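Local coordinates for mandelate racemase/muconate lactonizing protein (Thermobispora bispora, PDB 3VC5), which probably catalyses the magnesium-dependent dehydration of D-glucarate to 5-dehydro-4-deoxy-D-glucarate, as a member of the mandelate racemase/muconate lactonizing enzyme family, at residues A[167-172]-A[368-373]; A[171-174]-A[179-182]; A[235-240]-A[361-366]; A[181-186]-A[196-201]. One frame throughout, in Å; residues are numbered along the deposited sequence.

Contact 1: A[167-172]-A[368-373]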
loop_
_atom_site.group_PDB
_atom_site.type_symbol
_atom_site.label_atom_id
_atom_site.label_comp_id
_atom_site.label_asym_id
_atom_site.label_seq_id
_atom_site.Cartn_x
_atom_site.Cartn_y
_atom_site.Cartn_z
ATOM N N TYR A 167 -23.781 -4.312 16.028
ATOM C CA TYR A 167 -24.468 -3.947 14.779
ATOM C C TYR A 167 -25.972 -4.120 15.014
ATOM O O TYR A 167 -26.512 -5.212 14.903
ATOM C CB TYR A 167 -24.011 -4.820 13.611
ATOM C CG TYR A 167 -24.088 -4.125 12.255
ATOM C CD1 TYR A 167 -25.049 -3.148 11.985
ATOM C CD2 TYR A 167 -23.208 -4.491 11.230
ATOM C CE1 TYR A 167 -25.097 -2.512 10.743
ATOM C CE2 TYR A 167 -23.249 -3.847 9.971
ATOM C CZ TYR A 167 -24.198 -2.884 9.730
ATOM O OH TYR A 167 -24.248 -2.199 8.498
ATOM N N LEU A 168 -26.627 -3.034 15.408
ATOM C CA LEU A 168 -28.046 -3.078 15.713
ATOM C C LEU A 168 -28.886 -2.835 14.460
ATOM O O LEU A 168 -28.542 -1.994 13.571
ATOM C CB LEU A 168 -28.398 -2.030 16.773
ATOM C CG LEU A 168 -27.525 -1.938 18.032
ATOM C CD1 LEU A 168 -28.063 -0.872 19.010
ATOM C CD2 LEU A 168 -27.441 -3.314 18.741
ATOM N N PHE A 169 -30.023 -3.518 14.431
ATOM C CA PHE A 169 -30.984 -3.397 13.357
ATOM C C PHE A 169 -32.375 -3.321 13.925
ATOM O O PHE A 169 -32.700 -4.056 14.862
ATOM C CB PHE A 169 -30.993 -4.649 12.486
ATOM C CG PHE A 169 -29.777 -4.805 11.592
ATOM C CD1 PHE A 169 -28.581 -5.305 12.090
ATOM C CD2 PHE A 169 -29.854 -4.476 10.241
ATOM C CE1 PHE A 169 -27.453 -5.479 11.247
ATOM C CE2 PHE A 169 -28.726 -4.627 9.383
ATOM C CZ PHE A 169 -27.537 -5.115 9.885
ATOM N N TYR A 170 -33.220 -2.513 13.302
ATOM C CA TYR A 170 -34.649 -2.727 13.451
ATOM C C TYR A 170 -34.970 -4.082 12.827
ATOM O O TYR A 170 -34.371 -4.466 11.818
ATOM C CB TYR A 170 -35.441 -1.618 12.769
ATOM C CG TYR A 170 -35.227 -0.253 13.358
ATOM C CD1 TYR A 170 -35.880 0.130 14.539
ATOM C CD2 TYR A 170 -34.428 0.683 12.714
ATOM C CE1 TYR A 170 -35.705 1.390 15.068
ATOM C CE2 TYR A 170 -34.260 1.959 13.233
ATOM C CZ TYR A 170 -34.908 2.309 14.412
ATOM O OH TYR A 170 -34.749 3.577 14.934
ATOM N N LYS A 171 -35.836 -4.856 13.474
ATOM C CA LYS A 171 -36.188 -6.163 12.938
ATOM C C LYS A 171 -37.552 -6.635 13.385
ATOM O O LYS A 171 -38.036 -6.241 14.450
ATOM C CB LYS A 171 -35.130 -7.197 13.343
ATOM C CG LYS A 171 -35.066 -7.433 14.876
ATOM C CD LYS A 171 -33.964 -8.432 15.274
ATOM C CE LYS A 171 -34.252 -9.863 14.769
ATOM N NZ LYS A 171 -35.515 -10.474 15.375
ATOM N N TRP A 172 -38.183 -7.459 12.555
ATOM C CA TRP A 172 -39.416 -8.127 12.955
ATOM C C TRP A 172 -39.059 -9.203 13.977
ATOM O O TRP A 172 -37.877 -9.532 14.138
ATOM C CB TRP A 172 -40.112 -8.746 11.752
ATOM C CG TRP A 172 -40.464 -7.751 10.698
ATOM C CD1 TRP A 172 -40.775 -6.423 10.883
ATOM C CD2 TRP A 172 -40.582 -8.001 9.294
ATOM N NE1 TRP A 172 -41.056 -5.830 9.663
ATOM C CE2 TRP A 172 -40.954 -6.780 8.677
ATOM C CE3 TRP A 172 -40.410 -9.136 8.495
ATOM C CZ2 TRP A 172 -41.147 -6.667 7.299
ATOM C CZ3 TRP A 172 -40.616 -9.022 7.125
ATOM C CH2 TRP A 172 -40.976 -7.793 6.542
ATOM N N THR A 368 -21.629 -10.888 13.055
ATOM C CA THR A 368 -21.481 -12.159 13.782
ATOM C C THR A 368 -22.640 -12.524 14.735
ATOM O O THR A 368 -23.154 -13.625 14.657
ATOM C CB THR A 368 -20.118 -12.228 14.515
ATOM O OG1 THR A 368 -19.050 -12.266 13.547
ATOM C CG2 THR A 368 -20.053 -13.450 15.433
ATOM N N PRO A 369 -23.085 -11.595 15.610
ATOM C CA PRO A 369 -24.122 -12.041 16.589
ATOM C C PRO A 369 -25.375 -12.608 15.898
ATOM O O PRO A 369 -26.024 -13.522 16.419
ATOM C CB PRO A 369 -24.469 -10.748 17.325
ATOM C CG PRO A 369 -23.171 -9.914 17.219
ATOM C CD PRO A 369 -22.688 -10.182 15.820
ATOM N N TRP A 370 -25.727 -12.053 14.732
ATOM C CA TRP A 370 -26.973 -12.386 14.043
ATOM C C TRP A 370 -26.944 -13.796 13.491
ATOM O O TRP A 370 -28.010 -14.387 13.227
ATOM C CB TRP A 370 -27.213 -11.369 12.890
ATOM C CG TRP A 370 -27.398 -9.982 13.503
ATOM C CD1 TRP A 370 -26.597 -8.897 13.331
ATOM C CD2 TRP A 370 -28.437 -9.573 14.422
ATOM N NE1 TRP A 370 -27.071 -7.828 14.078
ATOM C CE2 TRP A 370 -28.187 -8.229 14.766
ATOM C CE3 TRP A 370 -29.534 -10.229 15.008
ATOM C CZ2 TRP A 370 -29.025 -7.509 15.636
ATOM C CZ3 TRP A 370 -30.354 -9.517 15.874
ATOM C CH2 TRP A 370 -30.095 -8.182 16.185
ATOM N N GLN A 371 -25.728 -14.319 13.276
ATOM C CA GLN A 371 -25.606 -15.679 12.757
ATOM C C GLN A 371 -25.708 -16.713 13.886
ATOM O O GLN A 371 -25.725 -17.909 13.630
ATOM C CB GLN A 371 -24.319 -15.833 11.947
ATOM C CG GLN A 371 -24.585 -15.694 10.433
ATOM C CD GLN A 371 -25.435 -14.465 10.121
ATOM O OE1 GLN A 371 -24.923 -13.325 10.138
ATOM N NE2 GLN A 371 -26.738 -14.675 9.862
ATOM N N ASP A 372 -25.815 -16.240 15.100
ATOM C CA ASP A 372 -26.086 -17.086 16.268
ATOM C C ASP A 372 -25.309 -18.399 16.333
ATOM O O ASP A 372 -25.860 -19.435 16.606
ATOM C CB ASP A 372 -27.572 -17.318 16.389
ATOM C CG ASP A 372 -28.035 -17.507 17.827
ATOM O OD1 ASP A 372 -27.361 -17.117 18.763
ATOM O OD2 ASP A 372 -29.061 -18.108 17.975
ATOM N N GLY A 373 -24.020 -18.305 16.113
ATOM C CA GLY A 373 -23.101 -19.418 16.304
ATOM C C GLY A 373 -22.915 -20.300 15.093
ATOM O O GLY A 373 -22.050 -21.186 15.115
#

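Contact 2: A[171-174]-A[179-182]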
loop_
_atom_site.group_PDB
_atom_site.type_symbol
_atom_site.label_atom_id
_atom_site.label_comp_id
_atom_site.label_asym_id
_atom_site.label_seq_id
_atom_site.Cartn_x
_atom_site.Cartn_y
_atom_site.Cartn_z
ATOM N N LYS A 171 -35.836 -4.856 13.474
ATOM C CA LYS A 171 -36.188 -6.163 12.938
ATOM C C LYS A 171 -37.552 -6.635 13.385
ATOM O O LYS A 171 -38.036 -6.241 14.450
ATOM C CB LYS A 171 -35.130 -7.197 13.343
ATOM C CG LYS A 171 -35.066 -7.433 14.876
ATOM C CD LYS A 171 -33.964 -8.432 15.274
ATOM C CE LYS A 171 -34.252 -9.863 14.769
ATOM N NZ LYS A 171 -35.515 -10.474 15.375
ATOM N N TRP A 172 -38.183 -7.459 12.555
ATOM C CA TRP A 172 -39.416 -8.127 12.955
ATOM C C TRP A 172 -39.059 -9.203 13.977
ATOM O O TRP A 172 -37.877 -9.532 14.138
ATOM C CB TRP A 172 -40.112 -8.746 11.752
ATOM C CG TRP A 172 -40.464 -7.751 10.698
ATOM C CD1 TRP A 172 -40.775 -6.423 10.883
ATOM C CD2 TRP A 172 -40.582 -8.001 9.294
ATOM N NE1 TRP A 172 -41.056 -5.830 9.663
ATOM C CE2 TRP A 172 -40.954 -6.780 8.677
ATOM C CE3 TRP A 172 -40.410 -9.136 8.495
ATOM C CZ2 TRP A 172 -41.147 -6.667 7.299
ATOM C CZ3 TRP A 172 -40.616 -9.022 7.125
ATOM C CH2 TRP A 172 -40.976 -7.793 6.542
ATOM N N ALA A 173 -40.066 -9.766 14.651
ATOM C CA ALA A 173 -39.828 -10.803 15.650
ATOM C C ALA A 173 -39.320 -12.078 14.966
ATOM O O ALA A 173 -38.598 -12.881 15.574
ATOM C CB ALA A 173 -41.105 -11.085 16.400
ATOM N N GLY A 174 -39.702 -12.263 13.703
ATOM C CA GLY A 174 -39.290 -13.455 12.932
ATOM C C GLY A 174 -39.688 -13.238 11.490
ATOM O O GLY A 174 -40.357 -12.240 11.176
ATOM N N PRO A 179 -40.652 -19.638 12.527
ATOM C CA PRO A 179 -40.491 -19.434 13.973
ATOM C C PRO A 179 -39.830 -18.101 14.308
ATOM O O PRO A 179 -38.920 -17.666 13.600
ATOM C CB PRO A 179 -39.567 -20.597 14.401
ATOM C CG PRO A 179 -39.770 -21.649 13.365
ATOM C CD PRO A 179 -40.015 -20.885 12.072
ATOM N N GLU A 180 -40.284 -17.460 15.387
ATOM C CA GLU A 180 -39.632 -16.257 15.888
ATOM C C GLU A 180 -38.259 -16.583 16.469
ATOM O O GLU A 180 -38.041 -17.668 17.020
ATOM C CB GLU A 180 -40.513 -15.567 16.920
ATOM C CG GLU A 180 -41.854 -15.200 16.323
ATOM C CD GLU A 180 -42.768 -14.484 17.283
ATOM O OE1 GLU A 180 -42.460 -14.454 18.490
ATOM O OE2 GLU A 180 -43.796 -13.955 16.818
ATOM N N ASP A 181 -37.317 -15.659 16.327
ATOM C CA ASP A 181 -35.981 -15.920 16.799
ATOM C C ASP A 181 -35.797 -15.454 18.233
ATOM O O ASP A 181 -36.695 -14.829 18.816
ATOM C CB ASP A 181 -34.954 -15.275 15.860
ATOM C CG ASP A 181 -35.114 -13.771 15.756
ATOM O OD1 ASP A 181 -35.024 -13.072 16.788
ATOM O OD2 ASP A 181 -35.296 -13.274 14.622
ATOM N N ARG A 182 -34.641 -15.770 18.814
ATOM C CA ARG A 182 -34.399 -15.441 20.218
ATOM C C ARG A 182 -34.101 -13.968 20.484
ATOM O O ARG A 182 -33.994 -13.573 21.645
ATOM C CB ARG A 182 -33.270 -16.303 20.805
ATOM C CG ARG A 182 -31.855 -15.904 20.341
ATOM C CD ARG A 182 -30.790 -16.819 20.945
ATOM N NE ARG A 182 -29.420 -16.361 20.694
ATOM C CZ ARG A 182 -28.789 -15.419 21.403
ATOM N NH1 ARG A 182 -29.393 -14.794 22.418
ATOM N NH2 ARG A 182 -27.535 -15.087 21.092
HETATM O O HOH W 1 -38.315 -12.747 18.219
#

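Contact 3: A[235-240]-A[361-366]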
loop_
_atom_site.group_PDB
_atom_site.type_symbol
_atom_site.label_atom_id
_atom_site.label_comp_id
_atom_site.label_asym_id
_atom_site.label_seq_id
_atom_site.Cartn_x
_atom_site.Cartn_y
_atom_site.Cartn_z
ATOM N N PRO A 235 -19.065 5.024 21.737
ATOM C CA PRO A 235 -19.234 5.705 20.457
ATOM C C PRO A 235 -20.450 5.151 19.713
ATOM O O PRO A 235 -20.699 3.935 19.753
ATOM C CB PRO A 235 -17.935 5.373 19.710
ATOM C CG PRO A 235 -16.927 5.104 20.812
ATOM C CD PRO A 235 -17.716 4.457 21.906
ATOM N N LEU A 236 -21.189 6.032 19.038
ATOM C CA LEU A 236 -22.416 5.659 18.329
ATOM C C LEU A 236 -22.329 6.019 16.866
ATOM O O LEU A 236 -21.788 7.073 16.530
ATOM C CB LEU A 236 -23.625 6.400 18.910
ATOM C CG LEU A 236 -23.917 6.199 20.396
ATOM C CD1 LEU A 236 -25.175 6.964 20.787
ATOM C CD2 LEU A 236 -24.060 4.733 20.725
ATOM N N ARG A 237 -22.868 5.158 15.996
ATOM C CA ARG A 237 -22.904 5.451 14.555
ATOM C C ARG A 237 -24.313 5.224 14.075
ATOM O O ARG A 237 -25.012 4.405 14.635
ATOM C CB ARG A 237 -21.988 4.477 13.792
ATOM C CG ARG A 237 -20.555 4.406 14.312
ATOM C CD ARG A 237 -19.965 2.989 14.057
ATOM N NE ARG A 237 -18.573 2.962 14.420
ATOM C CZ ARG A 237 -17.740 1.961 14.171
ATOM N NH1 ARG A 237 -16.465 2.098 14.529
ATOM N NH2 ARG A 237 -18.175 0.829 13.589
ATOM N N LEU A 238 -24.719 5.931 13.016
ATOM C CA LEU A 238 -26.029 5.746 12.410
ATOM C C LEU A 238 -25.820 5.598 10.913
ATOM O O LEU A 238 -25.082 6.398 10.322
ATOM C CB LEU A 238 -26.938 6.948 12.696
ATOM C CG LEU A 238 -28.338 6.959 12.043
ATOM C CD1 LEU A 238 -29.176 5.751 12.444
ATOM C CD2 LEU A 238 -29.078 8.263 12.400
ATOM N N ASP A 239 -26.471 4.594 10.308
ATOM C CA ASP A 239 -26.196 4.210 8.917
ATOM C C ASP A 239 -27.489 4.075 8.087
ATOM O O ASP A 239 -28.052 2.989 7.993
ATOM C CB ASP A 239 -25.425 2.876 8.917
ATOM C CG ASP A 239 -25.130 2.372 7.526
ATOM O OD1 ASP A 239 -25.219 3.154 6.539
ATOM O OD2 ASP A 239 -24.804 1.172 7.420
ATOM N N PRO A 240 -27.955 5.178 7.463
ATOM C CA PRO A 240 -29.179 5.093 6.666
ATOM C C PRO A 240 -29.021 4.544 5.225
ATOM O O PRO A 240 -30.007 4.498 4.490
ATOM C CB PRO A 240 -29.691 6.548 6.629
ATOM C CG PRO A 240 -28.841 7.313 7.572
ATOM C CD PRO A 240 -27.556 6.576 7.708
ATOM N N THR A 361 -8.356 2.110 12.968
ATOM C CA THR A 361 -8.361 2.558 14.366
ATOM C C THR A 361 -9.766 2.688 14.957
ATOM O O THR A 361 -9.925 2.875 16.159
ATOM C CB THR A 361 -7.613 3.918 14.502
ATOM O OG1 THR A 361 -8.062 4.812 13.472
ATOM C CG2 THR A 361 -6.112 3.707 14.372
ATOM N N HIS A 362 -10.789 2.589 14.112
ATOM C CA HIS A 362 -12.169 2.594 14.575
ATOM C C HIS A 362 -12.617 1.148 14.758
ATOM O O HIS A 362 -12.066 0.246 14.111
ATOM C CB HIS A 362 -13.065 3.309 13.551
ATOM C CG HIS A 362 -12.784 4.773 13.434
ATOM N ND1 HIS A 362 -13.428 5.727 14.198
ATOM C CD2 HIS A 362 -11.907 5.450 12.654
ATOM C CE1 HIS A 362 -12.982 6.930 13.869
ATOM N NE2 HIS A 362 -12.050 6.788 12.940
ATOM N N ALA A 363 -13.606 0.913 15.616
ATOM C CA ALA A 363 -14.148 -0.453 15.803
ATOM C C ALA A 363 -14.645 -0.963 14.457
ATOM O O ALA A 363 -15.259 -0.208 13.695
ATOM C CB ALA A 363 -15.297 -0.462 16.816
ATOM N N CYS A 364 -14.354 -2.224 14.131
ATOM C CA CYS A 364 -14.862 -2.795 12.889
ATOM C C CYS A 364 -16.293 -3.267 13.044
ATOM O O CYS A 364 -16.717 -3.691 14.134
ATOM C CB CYS A 364 -14.017 -4.006 12.443
ATOM S SG CYS A 364 -12.276 -3.668 12.106
ATOM N N ASP A 365 -17.035 -3.275 11.935
ATOM C CA ASP A 365 -18.391 -3.841 11.954
ATOM C C ASP A 365 -18.333 -5.350 11.802
ATOM O O ASP A 365 -17.433 -5.871 11.155
ATOM C CB ASP A 365 -19.238 -3.250 10.833
ATOM C CG ASP A 365 -19.593 -1.795 11.080
ATOM O OD1 ASP A 365 -19.445 -1.309 12.221
ATOM O OD2 ASP A 365 -19.951 -1.121 10.089
ATOM N N THR A 366 -19.290 -6.048 12.414
ATOM C CA THR A 366 -19.507 -7.462 12.098
ATOM C C THR A 366 -20.974 -7.849 12.300
ATOM O O THR A 366 -21.648 -7.320 13.207
ATOM C CB THR A 366 -18.616 -8.409 12.947
ATOM O OG1 THR A 366 -18.852 -9.762 12.520
ATOM C CG2 THR A 366 -18.832 -8.246 14.445
#

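Contact 4: A[181-186]-A[196-201]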
loop_
_atom_site.group_PDB
_atom_site.type_symbol
_atom_site.label_atom_id
_atom_site.label_comp_id
_atom_site.label_asym_id
_atom_site.label_seq_id
_atom_site.Cartn_x
_atom_site.Cartn_y
_atom_site.Cartn_z
ATOM N N ASP A 181 -37.317 -15.659 16.327
ATOM C CA ASP A 181 -35.981 -15.920 16.799
ATOM C C ASP A 181 -35.797 -15.454 18.233
ATOM O O ASP A 181 -36.695 -14.829 18.816
ATOM C CB ASP A 181 -34.954 -15.275 15.860
ATOM C CG ASP A 181 -35.114 -13.771 15.756
ATOM O OD1 ASP A 181 -35.024 -13.072 16.788
ATOM O OD2 ASP A 181 -35.296 -13.274 14.622
ATOM N N ARG A 182 -34.641 -15.770 18.814
ATOM C CA ARG A 182 -34.399 -15.441 20.218
ATOM C C ARG A 182 -34.101 -13.968 20.484
ATOM O O ARG A 182 -33.994 -13.573 21.645
ATOM C CB ARG A 182 -33.270 -16.303 20.805
ATOM C CG ARG A 182 -31.855 -15.904 20.341
ATOM C CD ARG A 182 -30.790 -16.819 20.945
ATOM N NE ARG A 182 -29.420 -16.361 20.694
ATOM C CZ ARG A 182 -28.789 -15.419 21.403
ATOM N NH1 ARG A 182 -29.393 -14.794 22.418
ATOM N NH2 ARG A 182 -27.535 -15.087 21.092
ATOM N N PHE A 183 -33.947 -13.160 19.431
ATOM C CA PHE A 183 -33.519 -11.766 19.622
ATOM C C PHE A 183 -34.666 -10.819 19.959
ATOM O O PHE A 183 -34.455 -9.788 20.624
ATOM C CB PHE A 183 -32.754 -11.273 18.386
ATOM C CG PHE A 183 -31.549 -12.125 18.077
ATOM C CD1 PHE A 183 -30.420 -12.070 18.890
ATOM C CD2 PHE A 183 -31.571 -13.014 17.019
ATOM C CE1 PHE A 183 -29.316 -12.882 18.631
ATOM C CE2 PHE A 183 -30.473 -13.798 16.733
ATOM C CZ PHE A 183 -29.348 -13.747 17.538
ATOM N N GLY A 184 -35.875 -11.163 19.515
ATOM C CA GLY A 184 -37.050 -10.306 19.714
ATOM C C GLY A 184 -37.145 -9.287 18.594
ATOM O O GLY A 184 -36.165 -9.045 17.850
ATOM N N PRO A 185 -38.325 -8.678 18.457
ATOM C CA PRO A 185 -38.503 -7.561 17.526
ATOM C C PRO A 185 -37.785 -6.323 18.063
ATOM O O PRO A 185 -37.532 -6.229 19.278
ATOM C CB PRO A 185 -40.020 -7.337 17.560
ATOM C CG PRO A 185 -40.410 -7.744 18.957
ATOM C CD PRO A 185 -39.527 -8.923 19.277
ATOM N N ALA A 186 -37.477 -5.373 17.177
ATOM C CA ALA A 186 -36.989 -4.049 17.585
ATOM C C ALA A 186 -37.517 -3.051 16.560
ATOM O O ALA A 186 -37.057 -3.008 15.417
ATOM C CB ALA A 186 -35.460 -4.008 17.642
ATOM N N ALA A 196 -29.547 -3.772 22.065
ATOM C CA ALA A 196 -28.211 -3.367 22.491
ATOM C C ALA A 196 -27.785 -4.061 23.807
ATOM O O ALA A 196 -26.654 -4.554 23.917
ATOM C CB ALA A 196 -28.144 -1.854 22.655
ATOM N N ARG A 197 -28.664 -4.053 24.810
ATOM C CA ARG A 197 -28.352 -4.694 26.096
ATOM C C ARG A 197 -28.035 -6.168 25.886
ATOM O O ARG A 197 -27.110 -6.715 26.496
ATOM C CB ARG A 197 -29.514 -4.559 27.078
ATOM C CG ARG A 197 -29.727 -3.151 27.594
ATOM C CD ARG A 197 -30.642 -3.152 28.808
ATOM N NE ARG A 197 -31.214 -1.823 29.002
ATOM C CZ ARG A 197 -30.546 -0.796 29.522
ATOM N NH1 ARG A 197 -29.277 -0.953 29.894
ATOM N NH2 ARG A 197 -31.137 0.387 29.662
ATOM N N LEU A 198 -28.825 -6.805 25.030
ATOM C CA LEU A 198 -28.650 -8.215 24.732
ATOM C C LEU A 198 -27.271 -8.464 24.074
ATOM O O LEU A 198 -26.477 -9.259 24.581
ATOM C CB LEU A 198 -29.803 -8.702 23.847
ATOM C CG LEU A 198 -29.987 -10.188 23.525
ATOM C CD1 LEU A 198 -31.321 -10.440 22.838
ATOM C CD2 LEU A 198 -28.861 -10.698 22.672
ATOM N N LEU A 199 -26.974 -7.765 22.974
ATOM C CA LEU A 199 -25.711 -7.987 22.269
ATOM C C LEU A 199 -24.501 -7.586 23.108
ATOM O O LEU A 199 -23.483 -8.276 23.097
ATOM C CB LEU A 199 -25.679 -7.215 20.936
ATOM C CG LEU A 199 -26.196 -7.937 19.680
ATOM C CD1 LEU A 199 -27.534 -8.582 19.891
ATOM C CD2 LEU A 199 -26.214 -6.995 18.459
ATOM N N ILE A 200 -24.578 -6.440 23.784
ATOM C CA ILE A 200 -23.464 -5.987 24.611
ATOM C C ILE A 200 -23.239 -6.939 25.779
ATOM O O ILE A 200 -22.096 -7.247 26.127
ATOM C CB ILE A 200 -23.642 -4.513 25.059
ATOM C CG1 ILE A 200 -23.454 -3.585 23.847
ATOM C CG2 ILE A 200 -22.642 -4.134 26.167
ATOM C CD1 ILE A 200 -24.021 -2.174 24.057
ATOM N N GLY A 201 -24.326 -7.463 26.334
ATOM C CA GLY A 201 -24.207 -8.423 27.444
ATOM C C GLY A 201 -23.450 -9.663 26.999
ATOM O O GLY A 201 -22.613 -10.181 27.735
#

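Contact 1: A[167-172]-A[368-373]
The indole of Trp370 meets the backbone of Tyr167 and the side chains of Phe169 and Lys171. From CB, with CG anti to the carbonyl carbon (chi1 -64°), the ring points toward strand 161-169. Its CD1 passes 4.1 Å from Phe169 CE1. Next comes the polar point: Trp370 NE1 donates to Tyr167 O at 2.8 Å, nearly in line with the carbonyl bond, and the oxygen sits almost in the indole plane. Phe169 turns its edge to the indole face in an offset edge-to-face pair, the planes at 86°, bringing Phe169 CD1 within 3.5 Å of Trp370 NE1. On the six-membered ring, Trp370 CZ3 meets the aliphatic part of Lys171, 3.8 Å from its CD. A leucine in place of Trp370 would probably leave Tyr167 O without this donor and the Phe169 edge without an aromatic face. Phe169 CZ in turn lies over a face of the Tyr167 ring, toward its rim; the Tyr167 OH bonds to Lys209 and to Lys211, the predicted proton acceptor. A single buried N-H bond, surrounded by aromatic and aliphatic carbon, thus ties the 368-373 loop to the strand that carries Tyr167 to the active site.

Contact 2: A[171-174]-A[179-182]
Two bends, at chi3 (-67°) and chi4 (-63°), curl the Lys171 chain so that its amine comes round to face Asp181, while the carboxylate of Asp181 swings between its own backbone N and carbonyl carbon (chi1 60°) to meet it. The two side chains approach from opposite directions. Lys171 NZ takes the syn lone pair of Asp181 OD2 at 2.9 Å in a salt bridge, and adds a weak bond to Asp181 OD1. The same amine also serves Trp172 O and Gly184 O, so several oxygens share it. A leucine in place of Lys171 would probably leave the Asp181 carboxylate without its charge partner and those two carbonyls without their shared donor. Beside the salt bridge the backbones join: Asp181 N donates to Ala173 O at 3.2 Å, in the carbonyl plane, and a water bonds to both Ala173 O and Asp181 O. Ala173 CB rests 3.9 Å from Glu180 CD, a looser touch. Gly174 comes so close to Glu180, with their CA atoms 4.1 Å apart, that a CB would collide with it. All of this lies in the long surface loop between strand 161-169 and helix 189-203, where Pro38 packs against both Lys171 and Asp181, and Lys171 also touches Gln195 of the helix.

Contact 3: A[235-240]-A[361-366]
Arg237 reaches out from strand 236-239 as an extended side chain and meets the 361-366 segment with the edge of its guanidinium. The tight part is here. Arg237 NH1 donates to Ala363 O at 2.7 Å, with the oxygen 2° out of the guanidinium plane, while the donor approaches the carbonyl at 123°, tilted a little from its plane. A second, weak bond runs from Arg237 NH2 to the same oxygen. That NH2 also forms a salt bridge with Asp365 OD1 at 2.8 Å. The carboxylate is turned 62° from the guanidinium, so the two charged groups meet through one oxygen and one nitrogen and not as a flat, two-pronged pair. Asp365 is shared in its turn: OD1 bonds to Ser165 OG and OD2 pairs with Lys209.

The other side is looser. Beyond its bond to Ala363 O, Arg237 NH1 also meets carbon in this contact, Ala363 CB at 3.6 Å and His362 CB at 3.7 Å. The partly exposed His362 ring leads away, and Glu261 bonds to His362 ND1 through OE2 and forms a salt bridge with Arg237 NE through OE1.

In the barrel, Arg237 stands on the strand that two residues later supplies Asp239, a magnesium ligand. Cys364 touches Tyr164 of strand 161-169 and Met337 of strand 334-337, so Arg237 joins strand 236-239 to a segment that touches both strands.

Contact 4: A[181-186]-A[196-201]
An Asx turn at Asp181 shapes the loop before helix 189-203, and the two residues that follow it, Arg182 and Phe183, pack against Leu198 of that helix. In the turn, Phe183 N donates to the anti lone pair of Asp181 OD1 at 2.9 Å, with a weak bond from Gly184 N to the same oxygen. Leu198 extends toward the loop with CG anti to its backbone N (chi1 -172°), and its two methyls divide the work. Leu198 CD1 sits 3.9 Å from Phe183 O, while Leu198 CD2 comes to the edge of the phenyl ring, 4.3 Å from Phe183 CD1. The same CD2 methyl touches the guanidinium of Arg182, 4.1 Å from its NH1. Arg182 lies along its neighbour: Phe183 CE1 stands 3.7 Å above the centre of the guanidinium plane. The charged end has two acidic partners in salt bridges, Glu202 of the same helix as Leu198 and Asp372. No hydrogen bond crosses between the segments; Leu198 gives van der Waals contacts to a carbonyl oxygen, a ring edge and a guanidinium. It belongs to a beta-alpha unit of the enolase-superfamily barrel, with the connecting loop folded back on the helix that it leads into.

Following the chain from the N terminus, residues 167-172 run from strand 161-169 into the following loop and open contact 1, which closes at 368-373 and joins the strand to the loop before strand 388-390. Contacts 3 and 4 nest inside it; contact 2 starts from its first segment and closes the short loop back to 179-182. Where it ends, contact 4 begins, joining 181-186 to helix 189-203. Contact 3, in series with contacts 2 and 4, joins strand 236-239 to the loop after helix 344-355. None cross. Contacts 1, 2 and 4 adjoin, with Arg182 paired to Asp372 across them, while Tyr167 packs on Asp365 and Thr366 to join contact 1 to contact 3.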